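Local coordinates for exported protein (Bacteroides fragilis, PDB 3MSW) that is of unknown function but is probably exported, and folds as a single-layer antiparallel beta-sheet of consecutive beta-hairpins, at residues 54-59 with 68-73; 77-82 with 105-110. All blocks are in the same frame, centred on the assembly; numbering follows the deposited sequence.

Contact 1: residues 54-59 with 68-73; sequences KSTYAW and TESRTV
Ser55 and Arg71 form a non-hydrogen-bonded pair in an antiparallel beta hairpin of strands 51-60 and 65-77, which is interrupted by a classic beta bulge. Arg71 CB points to the sheet face shared with Ser55, Tyr57 and Thr68. CG follows anti to the backbone N (chi1 -179°), near Lys54 O. The chain then bends at chi3 (-80°), which brings NE round to Ser55, and the guanidinium turns one edge to the serine: NE and NH2 both donate to OG, each at 3.1 Å and at clearly bent angles. CZ, between the two nitrogens, lies 3.5 Å from Ser55 OG, with the hydroxyl slightly tilted from the guanidinium plane. Two N-H groups gripping one oxygen side-on fix the turn of the guanidinium over the face where the side chains of Tyr57 and Thr68 lie side by side.

The backbone pairs regularly at Lys54 with Thr72. At the bulge, Glu69 and Ser70 together face Thr56, whose O accepts from Glu69 N at 2.9 Å and, more loosely, from Ser70 N at 3.3 Å. The register shifts by one before Tyr57 pairs with Thr68. Glu69 extends its side chain over the other face, obliquely across Thr56; its OE1 comes 3.3 Å from Ala58 CB and forms a salt bridge with Lys39 of strand 35-46, tying in a third strand. On the same face a water joins three hydroxyls, lying 2.8 Å from Thr56 OG1, 2.8 Å from Ser70 OG and 2.9 Å from Thr72 OG1.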
# COMPACT_ATOMS: atom_id res chain seq x y z
N LYS A 54 1.55 4.02 5.20
CA LYS A 54 2.58 3.17 4.62
C LYS A 54 3.22 3.95 3.50
O LYS A 54 2.53 4.35 2.57
CB LYS A 54 1.98 1.88 4.09
CG LYS A 54 3.02 1.01 3.38
CD LYS A 54 2.34 -0.26 2.88
CE LYS A 54 2.87 -0.73 1.57
NZ LYS A 54 2.18 -1.97 1.14
N SER A 55 4.53 4.21 3.60
CA SER A 55 5.26 4.90 2.55
C SER A 55 6.12 3.86 1.84
O SER A 55 6.82 3.09 2.50
CB SER A 55 6.13 6.01 3.15
OG SER A 55 5.28 6.98 3.74
N THR A 56 6.09 3.85 0.50
CA THR A 56 6.84 2.91 -0.32
C THR A 56 7.98 3.60 -1.07
O THR A 56 7.79 4.67 -1.66
CB THR A 56 5.84 2.25 -1.31
OG1 THR A 56 4.81 1.59 -0.57
CG2 THR A 56 6.48 1.28 -2.24
N TYR A 57 9.16 2.96 -1.08
CA TYR A 57 10.37 3.47 -1.72
C TYR A 57 10.87 2.42 -2.67
O TYR A 57 10.77 1.22 -2.39
CB TYR A 57 11.47 3.86 -0.69
CG TYR A 57 10.98 4.89 0.30
CD1 TYR A 57 11.09 6.25 0.04
CD2 TYR A 57 10.31 4.50 1.47
CE1 TYR A 57 10.54 7.20 0.89
CE2 TYR A 57 9.79 5.45 2.35
CZ TYR A 57 9.90 6.80 2.05
OH TYR A 57 9.37 7.73 2.90
N ALA A 58 11.40 2.87 -3.81
CA ALA A 58 11.95 1.97 -4.81
C ALA A 58 13.45 2.25 -4.87
O ALA A 58 13.88 3.41 -4.74
CB ALA A 58 11.29 2.25 -6.16
N TRP A 59 14.26 1.20 -5.07
CA TRP A 59 15.71 1.35 -5.20
C TRP A 59 16.04 1.93 -6.55
O TRP A 59 15.69 1.35 -7.59
CB TRP A 59 16.45 0.02 -5.00
CG TRP A 59 17.94 0.20 -4.88
CD1 TRP A 59 18.89 -0.12 -5.81
CD2 TRP A 59 18.65 0.78 -3.77
NE1 TRP A 59 20.15 0.20 -5.34
CE2 TRP A 59 20.03 0.74 -4.08
CE3 TRP A 59 18.25 1.32 -2.53
CZ2 TRP A 59 21.02 1.20 -3.20
CZ3 TRP A 59 19.23 1.80 -1.67
CH2 TRP A 59 20.59 1.75 -2.01
N THR A 68 11.15 7.96 -3.32
CA THR A 68 9.73 7.96 -2.96
C THR A 68 8.93 7.43 -4.17
O THR A 68 9.10 7.92 -5.30
CB THR A 68 9.30 9.39 -2.59
OG1 THR A 68 10.21 9.97 -1.65
CG2 THR A 68 7.91 9.45 -2.05
N GLU A 69 8.11 6.41 -3.93
CA GLU A 69 7.30 5.80 -4.99
C GLU A 69 5.81 6.07 -4.75
O GLU A 69 5.10 6.54 -5.66
CB GLU A 69 7.59 4.29 -5.08
CG GLU A 69 6.64 3.54 -6.03
CD GLU A 69 6.95 2.09 -6.30
OE1 GLU A 69 8.08 1.79 -6.73
OE2 GLU A 69 6.02 1.26 -6.19
N SER A 70 5.32 5.77 -3.53
CA SER A 70 3.91 5.92 -3.24
C SER A 70 3.63 6.03 -1.75
O SER A 70 4.52 5.83 -0.93
CB SER A 70 3.13 4.74 -3.82
OG SER A 70 3.42 3.53 -3.14
N ARG A 71 2.36 6.32 -1.42
CA ARG A 71 1.90 6.43 -0.04
C ARG A 71 0.49 5.84 0.07
O ARG A 71 -0.33 6.08 -0.82
CB ARG A 71 1.93 7.90 0.38
CG ARG A 71 1.48 8.13 1.82
CD ARG A 71 2.02 9.44 2.34
NE ARG A 71 3.40 9.28 2.76
CZ ARG A 71 4.15 10.27 3.23
NH1 ARG A 71 3.64 11.49 3.37
NH2 ARG A 71 5.41 10.05 3.58
N THR A 72 0.22 5.03 1.13
CA THR A 72 -1.09 4.43 1.38
C THR A 72 -1.52 4.87 2.78
O THR A 72 -0.78 4.67 3.75
CB THR A 72 -1.05 2.89 1.25
OG1 THR A 72 -0.55 2.53 -0.02
CG2 THR A 72 -2.43 2.25 1.46
N VAL A 73 -2.70 5.49 2.87
CA VAL A 73 -3.25 5.96 4.13
C VAL A 73 -4.44 5.10 4.45
O VAL A 73 -5.39 5.06 3.67
CB VAL A 73 -3.59 7.48 4.11
CG1 VAL A 73 -4.16 7.93 5.46
CG2 VAL A 73 -2.36 8.32 3.75
O HOH W 1 2.28 2.79 -0.66

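Contact 2: residues 77-82 with 105-110; sequences YETETS and TDNNNQ
Thr79 and Thr105 account for most of this small surface contact, with Asn107 adding its amide at one side. They are joined through the backbone: Thr105 N donates to Thr79 O over 2.8 Å in a nearly straight bond that lies in the carbonyl plane. Around this bond the two side chains pack against backbone oxygens. Thr79 brings CB to 3.2 Å from Thr105 O, and its methyl CG2, anti to the carbonyl carbon, lies near both Thr105 O and Asn107 ND2, 3.6 Å from the latter. The Thr79 and Asn107 side chains meet at a slant, through a methyl and an amide nitrogen.

Thr105 turns its hydroxyl to a position between its own N and carbonyl carbon (chi1 73°), and there OG1 serves two partners. It donates to Asp106 O at 2.9 Å, and it accepts from a water that also donates to Glu78 O, so the water forms a second bridge between the segments beside the direct bond. Glu78 O is also hydrogen-bonded to Arg76.

Each side is a tight turn with its own internal bracing. Residues 77-80 form a type II' turn, closed by paired backbone bonds between Tyr77 and Glu80. Residues 106-109 form a type I turn. Asp106 OD1 accepts from Asn108 N within it at 2.8 Å and from Gln110 N just after it at 3.1 Å, from opposite faces of the carboxylate plane, while OD2 is held by Tyr137. The bond from Asn108 N makes this an Asx turn. The whole joins two hairpin turns at one end of the strands of an antiparallel sheet, the 77-80 turn between strands 65-77 and 80-89 abutting the 105-110 loop that links strands 94-105 and 111-120.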
# COMPACT_ATOMS: atom_id res chain seq x y z
N TYR A 77 -12.66 3.52 11.00
CA TYR A 77 -13.85 4.11 11.56
C TYR A 77 -14.78 2.96 11.99
O TYR A 77 -15.93 2.92 11.59
CB TYR A 77 -14.56 5.00 10.54
CG TYR A 77 -13.68 6.04 9.88
CD1 TYR A 77 -13.46 7.27 10.49
CD2 TYR A 77 -13.16 5.82 8.61
CE1 TYR A 77 -12.68 8.24 9.86
CE2 TYR A 77 -12.39 6.80 7.97
CZ TYR A 77 -12.16 8.01 8.61
OH TYR A 77 -11.41 8.98 8.00
N GLU A 78 -14.24 2.00 12.77
CA GLU A 78 -14.91 0.85 13.37
C GLU A 78 -15.37 -0.15 12.32
O GLU A 78 -14.55 -0.99 11.90
CB GLU A 78 -16.04 1.30 14.32
CG GLU A 78 -16.47 0.26 15.34
CD GLU A 78 -17.57 0.74 16.26
OE1 GLU A 78 -17.29 1.66 17.07
OE2 GLU A 78 -18.71 0.25 16.15
N THR A 79 -16.65 -0.02 11.86
CA THR A 79 -17.20 -0.89 10.82
C THR A 79 -16.68 -0.44 9.43
O THR A 79 -16.83 -1.18 8.47
CB THR A 79 -18.74 -0.92 10.87
OG1 THR A 79 -19.29 0.38 10.63
CG2 THR A 79 -19.29 -1.54 12.16
N GLU A 80 -16.12 0.76 9.31
CA GLU A 80 -15.64 1.26 8.02
C GLU A 80 -14.13 1.46 8.00
O GLU A 80 -13.56 2.01 8.94
CB GLU A 80 -16.38 2.56 7.65
CG GLU A 80 -15.94 3.11 6.29
CD GLU A 80 -16.63 4.36 5.81
OE1 GLU A 80 -17.79 4.61 6.20
OE2 GLU A 80 -16.02 5.08 4.98
N THR A 81 -13.48 1.02 6.91
CA THR A 81 -12.06 1.20 6.68
C THR A 81 -11.95 1.90 5.32
O THR A 81 -12.51 1.42 4.32
CB THR A 81 -11.27 -0.13 6.66
OG1 THR A 81 -11.44 -0.80 7.89
CG2 THR A 81 -9.75 0.08 6.44
N SER A 82 -11.22 3.00 5.29
CA SER A 82 -10.99 3.77 4.06
C SER A 82 -9.47 3.71 3.77
O SER A 82 -8.67 3.94 4.67
CB SER A 82 -11.45 5.20 4.30
OG SER A 82 -11.49 5.97 3.12
N THR A 105 -17.81 -3.44 7.23
CA THR A 105 -18.16 -4.71 7.88
C THR A 105 -19.36 -4.50 8.80
O THR A 105 -19.78 -3.36 9.03
CB THR A 105 -16.99 -5.28 8.72
OG1 THR A 105 -16.84 -4.50 9.91
CG2 THR A 105 -15.67 -5.40 7.93
N ASP A 106 -19.90 -5.59 9.35
CA ASP A 106 -20.93 -5.49 10.38
C ASP A 106 -20.17 -5.49 11.73
O ASP A 106 -18.94 -5.45 11.74
CB ASP A 106 -21.99 -6.62 10.27
CG ASP A 106 -21.51 -8.05 10.46
OD1 ASP A 106 -20.39 -8.24 10.97
OD2 ASP A 106 -22.28 -8.98 10.15
N ASN A 107 -20.90 -5.56 12.84
CA ASN A 107 -20.31 -5.56 14.18
C ASN A 107 -19.52 -6.84 14.51
O ASN A 107 -18.85 -6.87 15.53
CB ASN A 107 -21.43 -5.32 15.22
CG ASN A 107 -22.12 -3.97 15.13
OD1 ASN A 107 -23.30 -3.83 15.47
ND2 ASN A 107 -21.41 -2.92 14.72
N ASN A 108 -19.64 -7.91 13.68
CA ASN A 108 -18.92 -9.18 13.90
C ASN A 108 -17.71 -9.31 12.99
O ASN A 108 -17.07 -10.36 12.96
CB ASN A 108 -19.85 -10.41 13.73
CG ASN A 108 -21.11 -10.38 14.55
OD1 ASN A 108 -21.11 -10.04 15.74
ND2 ASN A 108 -22.22 -10.80 13.95
N ASN A 109 -17.37 -8.24 12.26
CA ASN A 109 -16.24 -8.20 11.32
C ASN A 109 -16.50 -9.01 10.05
O ASN A 109 -15.55 -9.43 9.38
CB ASN A 109 -14.89 -8.57 11.97
CG ASN A 109 -13.71 -8.00 11.26
OD1 ASN A 109 -13.80 -6.91 10.70
ND2 ASN A 109 -12.58 -8.70 11.30
N GLN A 110 -17.78 -9.25 9.73
CA GLN A 110 -18.13 -9.89 8.46
C GLN A 110 -18.18 -8.75 7.41
O GLN A 110 -18.83 -7.74 7.66
CB GLN A 110 -19.52 -10.56 8.59
CG GLN A 110 -20.23 -10.82 7.25
CD GLN A 110 -19.53 -11.83 6.37
OE1 GLN A 110 -19.26 -12.95 6.76
NE2 GLN A 110 -19.32 -11.49 5.12
O HOH W 2 -14.35 -3.19 10.25

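Both contacts belong to one antiparallel sheet whose nine strands lie across it in the order of the sequence, and their centres are about 26 Å apart. Contact 1 lies nearer the middle of the chain and pairs strands 51-60 and 65-77. Contact 2 is about 19 Å from the chain centre and brings together the turns on either side of strands 80-89 and 94-105. The two come in series: contact 1 closes before contact 2 opens, and strand 65-77 leads from the first to the second. Their segments do not otherwise touch, consistent with a single-layer sheet built from hairpin repeats, in which each strand is hydrogen-bonded mainly to its sequence neighbours.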